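Local coordinates for electron transfer flavoprotein, alpha subunit (Thermotoga maritima, PDB 7KOE) that probably passes electrons between bound flavins as the alpha subunit of the membrane-associated, electron-bifurcating flavoprotein complex Fix/EtfABCX, at residues T205-L209 with G240-A244; V222-F228 with G252-P256. All coordinates share one frame. Residue numbers count along the deposited sequence, not the author numbering.

Contact 1 (T205-L209 with G240-A244); sequences TQVNL and GEVGA
Residues 205-209 belong to a connection between strands 201-202 and 214-218 and have no regular structure of their own; 241-244 is a strand, and the nearest CA atoms of the two segments are those of L209 and E241, 5.9 Å apart. T205 OG1 is hydrogen-bonded to P202 O, which ties the start of the loop to the chain just before it. Q206 turns its CA-CB bond away from the strand; its carbonyl oxygen Q206 O merely lies 3.9 Å from E241 OE1, with no bond between the two. At V207 the backbone is extended (phi/psi -99/120°) and the t rotamer brings CG1 to 3.5 Å from E241 OE2, so that a methyl group lies beside the carboxylate. E241 is the hub: its CA-CB bond points toward 205-209, and chi1 t with chi2 p carries its acid group past three successive loop residues. Strand 241-244 is, within this chain, an outermost strand of the five-stranded parallel sheet of the Rossmann-like FAD-binding domain, following helix 227-237 and pairing with 214-218, where G243 and V216 share backbone hydrogen bonds; the loop packs alongside it. N208 places its backbone N 3.7 Å and its ND2 3.8 Å from E241 OE1, both longer than hydrogen bonds. Its amide is engaged by L203 O at ND2 and, at OD1, by R177 of the neighbouring electron transfer flavoprotein chain. L209 then takes up positive phi (57/8°), with chi1 at -142° and chi2 p; L209 CD1 lies 3.7 Å from E241 CG, 3.7 Å from V242 O and 3.9 Å from G243 CA.

Contact 2 (V222-F228 with G252-P256); sequences VGGPEGF and GWISP
G252 ends helix 246-249 in a Schellman motif, with positive phi (76/20°), and delivers W253 to the turn that precedes helix 227-237. The CA atoms of W253 and P225 are 4.9 Å apart, the closest CA pair between the segments. W253 (chi1 m, chi2 -25°) points its CA-CB bond toward residues 222-228, and its indole lies flat against their backbone: V222 O is 3.1 Å from W253 CZ3, G224 N is 3.5 Å from W253 CZ2, and G224 CA sits 3.9 Å from the centroid of the five-membered ring, 24° off its normal, in a CH-pi contact. G224 has positive phi (79/175°), and P225 extends the cover with CD 3.6 Å from W253 CD1. W253 CB meets the ring of F228 (chi1 m) at its edge, 3.6 Å from F228 CE2. I254 (chi1 m, chi2 t) follows in an extended conformation and sets CD1 over a face of the F228 ring, 3.5 Å from the centroid and 8° off the normal, a second CH-pi contact. The glycine-rich turn at the start of the helix is characteristic of a Rossmann-like nucleotide-binding domain, and the side chain of V222 is about 7 Å from a bound FAD. One indole face covers the polar backbone atoms V222 O, G224 N and P225 N as well as the G224 CA-H, so the contact rests on close van der Waals and CH-pi fit rather than on directional bonds.

In the fold
The two contacts share helix 227-237 and strand 241-244, which follow one another in the chain, each with a loop (252-256, 205-209) packed on it. Their segments alternate along the chain and their centres are 14 Å apart. They touch where I254 CD1 lies 3.6 Å from G243 O and 3.7 Å from A244 CB, so one isoleucine packs on the F228 ring and on G243 and A244. Contact 1, nearer the chain's centre, has four of seven touching residues buried and none exposed, and borders the electron transfer flavoprotein chain; contact 2 has two of six buried, exposes P225 and touches no other chain. The first combines a carboxylate with L209 packing, the second aromatic faces.

Contact 1 (T205-L209 with G240-A244)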
ATOM      1  N   THR B 205     -35.532  36.958 -33.283  1.00 54.06           N
ATOM      2  CA  THR B 205     -36.259  36.240 -34.320  1.00 54.06           C
ATOM      3  C   THR B 205     -36.103  34.731 -34.210  1.00 54.06           C
ATOM      4  O   THR B 205     -36.866  33.998 -34.848  1.00 54.06           O
ATOM      5  CB  THR B 205     -35.799  36.692 -35.706  1.00 54.06           C
ATOM      6  OG1 THR B 205     -34.402  36.416 -35.856  1.00 54.06           O
ATOM      7  CG2 THR B 205     -36.042  38.176 -35.888  1.00 54.06           C
ATOM      8  N   GLN B 206     -35.128  34.256 -33.438  1.00 53.78           N
ATOM      9  CA  GLN B 206     -34.935  32.831 -33.212  1.00 53.78           C
ATOM     10  C   GLN B 206     -34.810  32.547 -31.723  1.00 53.78           C
ATOM     11  O   GLN B 206     -35.074  33.423 -30.893  1.00 53.78           O
ATOM     12  CB  GLN B 206     -33.696  32.325 -33.951  1.00 53.78           C
ATOM     13  CG  GLN B 206     -33.810  32.363 -35.459  1.00 53.78           C
ATOM     14  CD  GLN B 206     -32.510  32.014 -36.142  1.00 53.78           C
ATOM     15  OE1 GLN B 206     -31.860  31.029 -35.794  1.00 53.78           O
ATOM     16  NE2 GLN B 206     -32.114  32.825 -37.115  1.00 53.78           N
ATOM     17  N   VAL B 207     -34.419  31.327 -31.376  1.00 48.34           N
ATOM     18  CA  VAL B 207     -34.154  30.947 -29.995  1.00 48.34           C
ATOM     19  C   VAL B 207     -32.652  31.013 -29.785  1.00 48.34           C
ATOM     20  O   VAL B 207     -31.897  30.312 -30.467  1.00 48.34           O
ATOM     21  CB  VAL B 207     -34.685  29.539 -29.690  1.00 48.34           C
ATOM     22  CG1 VAL B 207     -34.362  29.154 -28.257  1.00 48.34           C
ATOM     23  CG2 VAL B 207     -36.174  29.461 -29.965  1.00 48.34           C
ATOM     24  N   ASN B 208     -32.206  31.851 -28.855  1.00 48.38           N
ATOM     25  CA  ASN B 208     -30.763  32.003 -28.644  1.00 48.38           C
ATOM     26  C   ASN B 208     -30.260  31.000 -27.613  1.00 48.38           C
ATOM     27  O   ASN B 208     -29.518  30.075 -27.950  1.00 48.38           O
ATOM     28  CB  ASN B 208     -30.447  33.436 -28.219  1.00 48.38           C
ATOM     29  CG  ASN B 208     -31.099  34.458 -29.114  1.00 48.38           C
ATOM     30  OD1 ASN B 208     -31.002  34.378 -30.337  1.00 48.38           O
ATOM     31  ND2 ASN B 208     -31.779  35.424 -28.513  1.00 48.38           N
ATOM     32  N   LEU B 209     -30.670  31.171 -26.354  1.00 43.85           N
ATOM     33  CA  LEU B 209     -30.437  30.274 -25.220  1.00 43.85           C
ATOM     34  C   LEU B 209     -28.959  29.969 -24.930  1.00 43.85           C
ATOM     35  O   LEU B 209     -28.666  29.115 -24.095  1.00 43.85           O
ATOM     36  CB  LEU B 209     -31.220  28.967 -25.391  1.00 43.85           C
ATOM     37  CG  LEU B 209     -31.846  28.364 -24.136  1.00 43.85           C
ATOM     38  CD1 LEU B 209     -32.789  29.338 -23.481  1.00 43.85           C
ATOM     39  CD2 LEU B 209     -32.568  27.102 -24.497  1.00 43.85           C
ATOM     40  N   GLY B 240     -34.284  38.750 -22.388  1.00 51.42           N
ATOM     41  CA  GLY B 240     -33.676  37.443 -22.442  1.00 51.42           C
ATOM     42  C   GLY B 240     -34.621  36.390 -22.992  1.00 51.42           C
ATOM     43  O   GLY B 240     -35.783  36.656 -23.304  1.00 51.42           O
ATOM     44  N   GLU B 241     -34.086  35.177 -23.100  1.00 48.10           N
ATOM     45  CA  GLU B 241     -34.763  34.042 -23.702  1.00 48.10           C
ATOM     46  C   GLU B 241     -35.414  33.189 -22.613  1.00 48.10           C
ATOM     47  O   GLU B 241     -34.965  33.151 -21.468  1.00 48.10           O
ATOM     48  CB  GLU B 241     -33.759  33.232 -24.525  1.00 48.10           C
ATOM     49  CG  GLU B 241     -34.325  32.131 -25.407  1.00 48.10           C
ATOM     50  CD  GLU B 241     -35.122  32.663 -26.578  1.00 48.10           C
ATOM     51  OE1 GLU B 241     -34.841  33.794 -27.030  1.00 48.10           O
ATOM     52  OE2 GLU B 241     -36.028  31.949 -27.055  1.00 48.10           O
ATOM     53  N   VAL B 242     -36.497  32.514 -22.972  1.00 39.96           N
ATOM     54  CA  VAL B 242     -37.203  31.617 -22.062  1.00 39.96           C
ATOM     55  C   VAL B 242     -36.659  30.209 -22.304  1.00 39.96           C
ATOM     56  O   VAL B 242     -36.506  29.749 -23.438  1.00 39.96           O
ATOM     57  CB  VAL B 242     -38.728  31.703 -22.215  1.00 39.96           C
ATOM     58  CG1 VAL B 242     -39.182  31.493 -23.658  1.00 39.96           C
ATOM     59  CG2 VAL B 242     -39.424  30.722 -21.288  1.00 39.96           C
ATOM     60  N   GLY B 243     -36.275  29.536 -21.220  1.00 35.61           N
ATOM     61  CA  GLY B 243     -35.797  28.176 -21.321  1.00 35.61           C
ATOM     62  C   GLY B 243     -36.824  27.170 -20.845  1.00 35.61           C
ATOM     63  O   GLY B 243     -37.964  27.507 -20.536  1.00 35.61           O
ATOM     64  N   ALA B 244     -36.409  25.909 -20.786  1.00 29.63           N
ATOM     65  CA  ALA B 244     -37.273  24.835 -20.324  1.00 29.63           C
ATOM     66  C   ALA B 244     -36.442  23.714 -19.727  1.00 29.63           C
ATOM     67  O   ALA B 244     -35.211  23.716 -19.780  1.00 29.63           O
ATOM     68  CB  ALA B 244     -38.142  24.279 -21.457  1.00 29.63           C
TER

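Contact 2 (V222-F228 with G252-P256)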
ATOM      1  N   VAL B 222     -44.419  24.620 -13.859  1.00 42.49           N
ATOM      2  CA  VAL B 222     -45.138  25.448 -14.808  1.00 42.49           C
ATOM      3  C   VAL B 222     -46.297  24.615 -15.332  1.00 42.49           C
ATOM      4  O   VAL B 222     -46.194  24.002 -16.399  1.00 42.49           O
ATOM      5  CB  VAL B 222     -44.203  25.883 -15.949  1.00 42.49           C
ATOM      6  CG1 VAL B 222     -44.830  26.940 -16.782  1.00 42.49           C
ATOM      7  CG2 VAL B 222     -42.889  26.366 -15.393  1.00 42.49           C
ATOM      8  N   GLY B 223     -47.400  24.576 -14.586  1.00 48.05           N
ATOM      9  CA  GLY B 223     -48.499  23.690 -14.921  1.00 48.05           C
ATOM     10  C   GLY B 223     -49.204  24.053 -16.211  1.00 48.05           C
ATOM     11  O   GLY B 223     -49.963  25.025 -16.272  1.00 48.05           O
ATOM     12  N   GLY B 224     -48.955  23.263 -17.253  1.00 43.05           N
ATOM     13  CA  GLY B 224     -49.446  23.561 -18.575  1.00 43.05           C
ATOM     14  C   GLY B 224     -48.608  24.614 -19.270  1.00 43.05           C
ATOM     15  O   GLY B 224     -47.687  25.191 -18.686  1.00 43.05           O
ATOM     16  N   PRO B 225     -48.910  24.883 -20.544  1.00 43.87           N
ATOM     17  CA  PRO B 225     -48.225  25.978 -21.245  1.00 43.87           C
ATOM     18  C   PRO B 225     -48.801  27.348 -20.942  1.00 43.87           C
ATOM     19  O   PRO B 225     -48.309  28.340 -21.493  1.00 43.87           O
ATOM     20  CB  PRO B 225     -48.408  25.614 -22.720  1.00 43.87           C
ATOM     21  CG  PRO B 225     -49.682  24.865 -22.750  1.00 43.87           C
ATOM     22  CD  PRO B 225     -49.799  24.128 -21.441  1.00 43.87           C
ATOM     23  N   GLU B 226     -49.833  27.433 -20.098  1.00 49.95           N
ATOM     24  CA  GLU B 226     -50.364  28.728 -19.691  1.00 49.95           C
ATOM     25  C   GLU B 226     -49.395  29.467 -18.783  1.00 49.95           C
ATOM     26  O   GLU B 226     -49.348  30.703 -18.804  1.00 49.95           O
ATOM     27  CB  GLU B 226     -51.707  28.550 -18.986  1.00 49.95           C
ATOM     28  CG  GLU B 226     -52.764  27.863 -19.824  1.00 49.95           C
ATOM     29  CD  GLU B 226     -53.786  28.836 -20.372  1.00 49.95           C
ATOM     30  OE1 GLU B 226     -54.953  28.434 -20.560  1.00 49.95           O
ATOM     31  OE2 GLU B 226     -53.421  30.004 -20.620  1.00 49.95           O
ATOM     32  N   GLY B 227     -48.619  28.740 -17.983  1.00 44.70           N
ATOM     33  CA  GLY B 227     -47.636  29.379 -17.137  1.00 44.70           C
ATOM     34  C   GLY B 227     -46.384  29.822 -17.859  1.00 44.70           C
ATOM     35  O   GLY B 227     -45.610  30.599 -17.292  1.00 44.70           O
ATOM     36  N   PHE B 228     -46.146  29.325 -19.070  1.00 42.63           N
ATOM     37  CA  PHE B 228     -44.963  29.722 -19.818  1.00 42.63           C
ATOM     38  C   PHE B 228     -45.145  31.046 -20.537  1.00 42.63           C
ATOM     39  O   PHE B 228     -44.156  31.630 -20.991  1.00 42.63           O
ATOM     40  CB  PHE B 228     -44.572  28.635 -20.818  1.00 42.63           C
ATOM     41  CG  PHE B 228     -43.735  27.548 -20.217  1.00 42.63           C
ATOM     42  CD1 PHE B 228     -42.565  27.855 -19.551  1.00 42.63           C
ATOM     43  CD2 PHE B 228     -44.118  26.224 -20.309  1.00 42.63           C
ATOM     44  CE1 PHE B 228     -41.793  26.865 -18.987  1.00 42.63           C
ATOM     45  CE2 PHE B 228     -43.345  25.232 -19.746  1.00 42.63           C
ATOM     46  CZ  PHE B 228     -42.184  25.556 -19.088  1.00 42.63           C
ATOM     47  N   GLY B 252     -44.589  18.596 -23.883  1.00 32.08           N
ATOM     48  CA  GLY B 252     -45.042  19.319 -25.052  1.00 32.08           C
ATOM     49  C   GLY B 252     -45.385  20.766 -24.813  1.00 32.08           C
ATOM     50  O   GLY B 252     -46.097  21.363 -25.623  1.00 32.08           O
ATOM     51  N   TRP B 253     -44.892  21.357 -23.727  1.00 35.68           N
ATOM     52  CA  TRP B 253     -45.272  22.725 -23.405  1.00 35.68           C
ATOM     53  C   TRP B 253     -44.505  23.739 -24.243  1.00 35.68           C
ATOM     54  O   TRP B 253     -45.105  24.683 -24.765  1.00 35.68           O
ATOM     55  CB  TRP B 253     -45.074  22.980 -21.918  1.00 35.68           C
ATOM     56  CG  TRP B 253     -45.984  22.157 -21.071  1.00 35.68           C
ATOM     57  CD1 TRP B 253     -47.187  21.635 -21.433  1.00 35.68           C
ATOM     58  CD2 TRP B 253     -45.766  21.756 -19.717  1.00 35.68           C
ATOM     59  NE1 TRP B 253     -47.734  20.933 -20.389  1.00 35.68           N
ATOM     60  CE2 TRP B 253     -46.879  20.993 -19.322  1.00 35.68           C
ATOM     61  CE3 TRP B 253     -44.738  21.970 -18.799  1.00 35.68           C
ATOM     62  CZ2 TRP B 253     -46.990  20.441 -18.051  1.00 35.68           C
ATOM     63  CZ3 TRP B 253     -44.846  21.417 -17.543  1.00 35.68           C
ATOM     64  CH2 TRP B 253     -45.966  20.669 -17.175  1.00 35.68           C
ATOM     65  N   ILE B 254     -43.188  23.585 -24.380  1.00 36.05           N
ATOM     66  CA  ILE B 254     -42.446  24.448 -25.291  1.00 36.05           C
ATOM     67  C   ILE B 254     -41.771  23.520 -26.297  1.00 36.05           C
ATOM     68  O   ILE B 254     -41.774  22.297 -26.121  1.00 36.05           O
ATOM     69  CB  ILE B 254     -41.410  25.333 -24.568  1.00 36.05           C
ATOM     70  CG1 ILE B 254     -41.945  25.859 -23.248  1.00 36.05           C
ATOM     71  CG2 ILE B 254     -41.161  26.630 -25.343  1.00 36.05           C
ATOM     72  CD1 ILE B 254     -40.895  26.564 -22.445  1.00 36.05           C
ATOM     73  N   SER B 255     -41.202  24.084 -27.352  1.00 37.68           N
ATOM     74  CA  SER B 255     -40.407  23.367 -28.334  1.00 37.68           C
ATOM     75  C   SER B 255     -39.142  22.824 -27.686  1.00 37.68           C
ATOM     76  O   SER B 255     -38.652  23.363 -26.693  1.00 37.68           O
ATOM     77  CB  SER B 255     -40.085  24.309 -29.493  1.00 37.68           C
ATOM     78  OG  SER B 255     -38.962  23.880 -30.241  1.00 37.68           O
ATOM     79  N   PRO B 256     -38.578  21.734 -28.223  1.00 38.79           N
ATOM     80  CA  PRO B 256     -37.314  21.209 -27.682  1.00 38.79           C
ATOM     81  C   PRO B 256     -36.097  22.089 -27.919  1.00 38.79           C
ATOM     82  O   PRO B 256     -35.025  21.784 -27.373  1.00 38.79           O
ATOM     83  CB  PRO B 256     -37.157  19.863 -28.406  1.00 38.79           C
ATOM     84  CG  PRO B 256     -38.049  19.959 -29.588  1.00 38.79           C
ATOM     85  CD  PRO B 256     -39.202  20.774 -29.144  1.00 38.79           C
TER